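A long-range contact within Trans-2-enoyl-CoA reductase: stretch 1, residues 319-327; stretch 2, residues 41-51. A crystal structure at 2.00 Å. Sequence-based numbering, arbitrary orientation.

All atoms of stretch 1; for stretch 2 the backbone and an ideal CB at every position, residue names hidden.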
# COMPACT_ATOMS: atom_id res chain seq x y z
N TYR A 319 4.18 11.82 5.87
CA TYR A 319 3.40 12.90 6.47
C TYR A 319 4.30 13.98 7.07
O TYR A 319 4.13 15.17 6.81
CB TYR A 319 2.47 12.36 7.56
CG TYR A 319 1.13 11.84 7.07
CD1 TYR A 319 1.03 10.66 6.34
CD2 TYR A 319 -0.04 12.52 7.38
CE1 TYR A 319 -0.20 10.19 5.91
CE2 TYR A 319 -1.27 12.06 6.95
CZ TYR A 319 -1.35 10.89 6.22
OH TYR A 319 -2.57 10.42 5.79
N ALA A 320 5.27 13.54 7.87
CA ALA A 320 6.11 14.46 8.63
C ALA A 320 7.16 15.18 7.79
O ALA A 320 7.50 16.33 8.06
CB ALA A 320 6.76 13.73 9.79
N GLU A 321 7.69 14.50 6.78
CA GLU A 321 8.84 15.02 6.03
C GLU A 321 8.54 15.36 4.57
O GLU A 321 9.45 15.73 3.83
CB GLU A 321 10.01 14.04 6.12
CG GLU A 321 10.67 13.95 7.48
CD GLU A 321 11.63 15.10 7.75
OE1 GLU A 321 12.85 14.91 7.55
OE2 GLU A 321 11.16 16.19 8.14
N ARG A 322 7.29 15.24 4.16
CA ARG A 322 6.90 15.62 2.80
C ARG A 322 5.64 16.48 2.80
O ARG A 322 5.66 17.62 2.34
CB ARG A 322 6.67 14.39 1.92
CG ARG A 322 7.90 13.51 1.71
CD ARG A 322 8.98 14.23 0.92
NE ARG A 322 10.04 13.32 0.50
CZ ARG A 322 11.04 12.92 1.28
NH1 ARG A 322 11.12 13.36 2.53
NH2 ARG A 322 11.96 12.08 0.81
N LEU A 323 4.54 15.93 3.31
CA LEU A 323 3.25 16.59 3.26
C LEU A 323 3.14 17.76 4.24
O LEU A 323 2.71 18.85 3.88
CB LEU A 323 2.12 15.59 3.51
CG LEU A 323 2.08 14.36 2.59
CD1 LEU A 323 0.89 13.48 2.94
CD2 LEU A 323 2.04 14.78 1.13
N TYR A 324 3.52 17.52 5.49
CA TYR A 324 3.35 18.52 6.54
C TYR A 324 4.68 18.88 7.20
O TYR A 324 4.98 18.42 8.31
CB TYR A 324 2.32 18.04 7.57
CG TYR A 324 1.02 17.60 6.93
CD1 TYR A 324 0.07 18.53 6.55
CD2 TYR A 324 0.76 16.26 6.68
CE1 TYR A 324 -1.12 18.14 5.95
CE2 TYR A 324 -0.42 15.86 6.08
CZ TYR A 324 -1.35 16.80 5.72
OH TYR A 324 -2.53 16.40 5.13
N ARG A 325 5.46 19.70 6.51
CA ARG A 325 6.77 20.11 6.98
C ARG A 325 6.74 21.51 7.59
O ARG A 325 5.84 22.30 7.30
CB ARG A 325 7.77 20.11 5.82
CG ARG A 325 7.99 18.75 5.19
CD ARG A 325 8.62 18.89 3.82
NE ARG A 325 9.84 19.70 3.85
CZ ARG A 325 11.06 19.20 3.98
NH1 ARG A 325 11.23 17.89 4.09
NH2 ARG A 325 12.11 20.01 4.00
N LYS A 326 7.73 21.81 8.41
CA LYS A 326 7.84 23.12 9.04
C LYS A 326 8.15 24.22 8.02
O LYS A 326 7.86 25.39 8.25
CB LYS A 326 8.91 23.11 10.13
CG LYS A 326 8.68 22.06 11.21
CD LYS A 326 9.80 22.07 12.24
CE LYS A 326 9.75 20.85 13.15
NZ LYS A 326 8.49 20.77 13.93
N ASP A 327 8.75 23.84 6.89
CA ASP A 327 9.08 24.82 5.86
C ASP A 327 7.93 25.03 4.86
O ASP A 327 8.01 25.87 3.97
CB ASP A 327 10.39 24.48 5.14
CG ASP A 327 10.39 23.09 4.52
OD1 ASP A 327 9.31 22.55 4.21
OD2 ASP A 327 11.50 22.53 4.34
N UNK A 41 4.49 15.85 19.45
CA UNK A 41 4.18 17.27 19.46
C UNK A 41 5.32 18.08 18.85
O UNK A 41 5.09 19.10 18.19
CB UNK A 41 3.90 17.74 20.89
N UNK A 42 6.55 17.62 19.06
CA UNK A 42 7.72 18.29 18.51
C UNK A 42 7.83 18.13 17.00
O UNK A 42 8.20 19.07 16.30
CB UNK A 42 8.99 17.75 19.18
N UNK A 43 7.52 16.94 16.50
CA UNK A 43 7.51 16.70 15.06
C UNK A 43 6.44 17.55 14.38
O UNK A 43 6.67 18.12 13.31
CB UNK A 43 7.28 15.22 14.77
N UNK A 44 5.28 17.65 15.02
CA UNK A 44 4.15 18.39 14.46
C UNK A 44 4.29 19.90 14.61
O UNK A 44 3.65 20.66 13.88
CB UNK A 44 2.85 17.93 15.13
N UNK A 45 5.11 20.33 15.56
CA UNK A 45 5.26 21.75 15.89
C UNK A 45 5.63 22.62 14.69
O UNK A 45 6.59 22.33 13.98
CB UNK A 45 6.32 21.91 16.98
N UNK A 46 4.85 23.67 14.47
CA UNK A 46 5.15 24.64 13.44
C UNK A 46 4.77 24.21 12.04
O UNK A 46 5.09 24.88 11.06
CB UNK A 46 6.64 24.97 13.47
N UNK A 47 4.08 23.08 11.93
CA UNK A 47 3.65 22.57 10.64
C UNK A 47 2.13 22.41 10.59
O UNK A 47 1.48 22.27 11.63
CB UNK A 47 4.33 21.23 10.35
N UNK A 48 1.58 22.44 9.38
CA UNK A 48 0.15 22.20 9.20
C UNK A 48 -0.18 20.74 9.49
O UNK A 48 0.71 19.93 9.75
CB UNK A 48 -0.29 22.57 7.78
N UNK A 49 -1.46 20.41 9.45
CA UNK A 49 -1.90 19.05 9.77
C UNK A 49 -3.17 18.70 9.01
O UNK A 49 -3.98 19.58 8.71
CB UNK A 49 -2.13 18.90 11.28
N UNK A 50 -3.36 17.41 8.70
CA UNK A 50 -4.60 16.98 8.06
C UNK A 50 -5.77 17.09 9.02
O UNK A 50 -5.57 16.99 10.23
CB UNK A 50 -4.47 15.54 7.55
N UNK A 51 -6.98 17.31 8.50
CA UNK A 51 -8.17 17.45 9.33
C UNK A 51 -9.24 16.44 8.93
O UNK A 51 -9.77 15.71 9.76
CB UNK A 51 -8.72 18.87 9.23

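Positions 41 and 44 lie on the helical part of the stretch, and no atom of stretch 1 comes within 5.5 Å of either ideal CB. Stretch 1 sets no limit there; the residues are Ala-41 and Lys-44, the latter with CA-to-CB pointing away and its NZ hydrogen-bonded elsewhere in the structure.

At position 42 CA-to-CB also points away, so many side chains would suit. The backbone O of residue 42 lies 2.9 Å from Lys-326 NZ. A nearby acid would be electrostatically compatible with that ammonium, and the residue is Glu-42, whose end comes nearer than its CB.

Position 43 points sideways, its ideal CB 5.2 Å from Ala-320 CB. This gap invites a small or medium apolar group. Val-43 fills it, CG1 lying 3.7 Å from Ala-320 CB. Its carbonyl O accepts from Lys-326 NZ at 3.3 Å and from water 1 at 2.5 Å.

At position 45 the chain leaves helical phi/psi, and the ideal CB is 3.9 Å from Lys-326 NZ. Small residues, or polar and acidic ones able to meet the ammonium, would suit. The residue is Ala-45; Lys-326 NZ donates to Ala-45 O at a very short 2.5 Å, completing three carbonyl acceptors for one ammonium.

Position 46 has phi/psi of 79/7, which by itself favours glycine; asparagine or aspartate would be the usual alternatives. An ideal CB would sit 4.2 Å from Lys-326 CG. The residue is Gly-46.

Position 47 points toward stretch 1, its ideal CB 3.5 Å from Tyr-324 O and 3.6 Å from Arg-325 O. With backbone this close, a small side chain is the natural choice, and Ala-47 packs its methyl against these carbonyls.

Position 48 points sideways, its ideal CB 4.2 Å from Tyr-324 CD1, so a side chain could cover the ring or turn outward. Lys-48 has an extended chain whose end leads away. Its backbone N donates to water 2 (2.9 Å from N to the water O), which donates to Arg-325 O at 2.8 Å.

Position 49 points away and tolerates many residues; Ala-49 has its carbonyl C 3.7 Å from Tyr-324 CE1.

At position 50 the ideal CB is a tight 3.2 Å from Tyr-324 OH, and phi of -69° permits proline as well as other compact apolar residues. Pro-50 places CD over one face of the Tyr-324 ring, 3.6 Å from its centroid and 18° off the normal, a CH-pi contact. Its CG meets the edge of Tyr-319 at CE2, 4.0 Å away.

Position 51 points away, unconstrained by stretch 1; it is Lys-51.

Stretch 2, residues 41-51: AEVKAGAKAPK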
# COMPACT_ATOMS: atom_id res chain seq x y z
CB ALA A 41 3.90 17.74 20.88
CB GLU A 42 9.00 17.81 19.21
CG GLU A 42 10.29 18.23 18.52
CD GLU A 42 10.46 19.74 18.40
OE1 GLU A 42 9.73 20.49 19.08
OE2 GLU A 42 11.32 20.17 17.61
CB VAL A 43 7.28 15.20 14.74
CG1 VAL A 43 6.97 15.01 13.26
CG2 VAL A 43 8.50 14.37 15.14
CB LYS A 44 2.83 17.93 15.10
CG LYS A 44 2.34 16.58 14.61
CD LYS A 44 1.00 16.21 15.23
CE LYS A 44 1.14 15.92 16.71
NZ LYS A 44 -0.14 15.44 17.30
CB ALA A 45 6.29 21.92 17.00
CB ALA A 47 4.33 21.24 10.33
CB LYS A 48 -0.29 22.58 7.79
CG LYS A 48 -0.05 24.04 7.44
CD LYS A 48 -0.69 24.41 6.11
CE LYS A 48 -0.54 25.90 5.83
NZ LYS A 48 -1.24 26.30 4.57
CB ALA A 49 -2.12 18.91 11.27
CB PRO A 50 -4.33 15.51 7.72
CG PRO A 50 -3.31 15.08 8.71
CD PRO A 50 -2.44 16.28 8.94
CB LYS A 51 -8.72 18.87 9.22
CG LYS A 51 -9.88 19.16 10.17
CD LYS A 51 -10.35 20.61 10.06
CE LYS A 51 -11.16 20.86 8.79
NZ LYS A 51 -11.52 22.30 8.66
O HOH W 1 7.30 18.14 10.87
O HOH W 2 3.10 22.16 6.91
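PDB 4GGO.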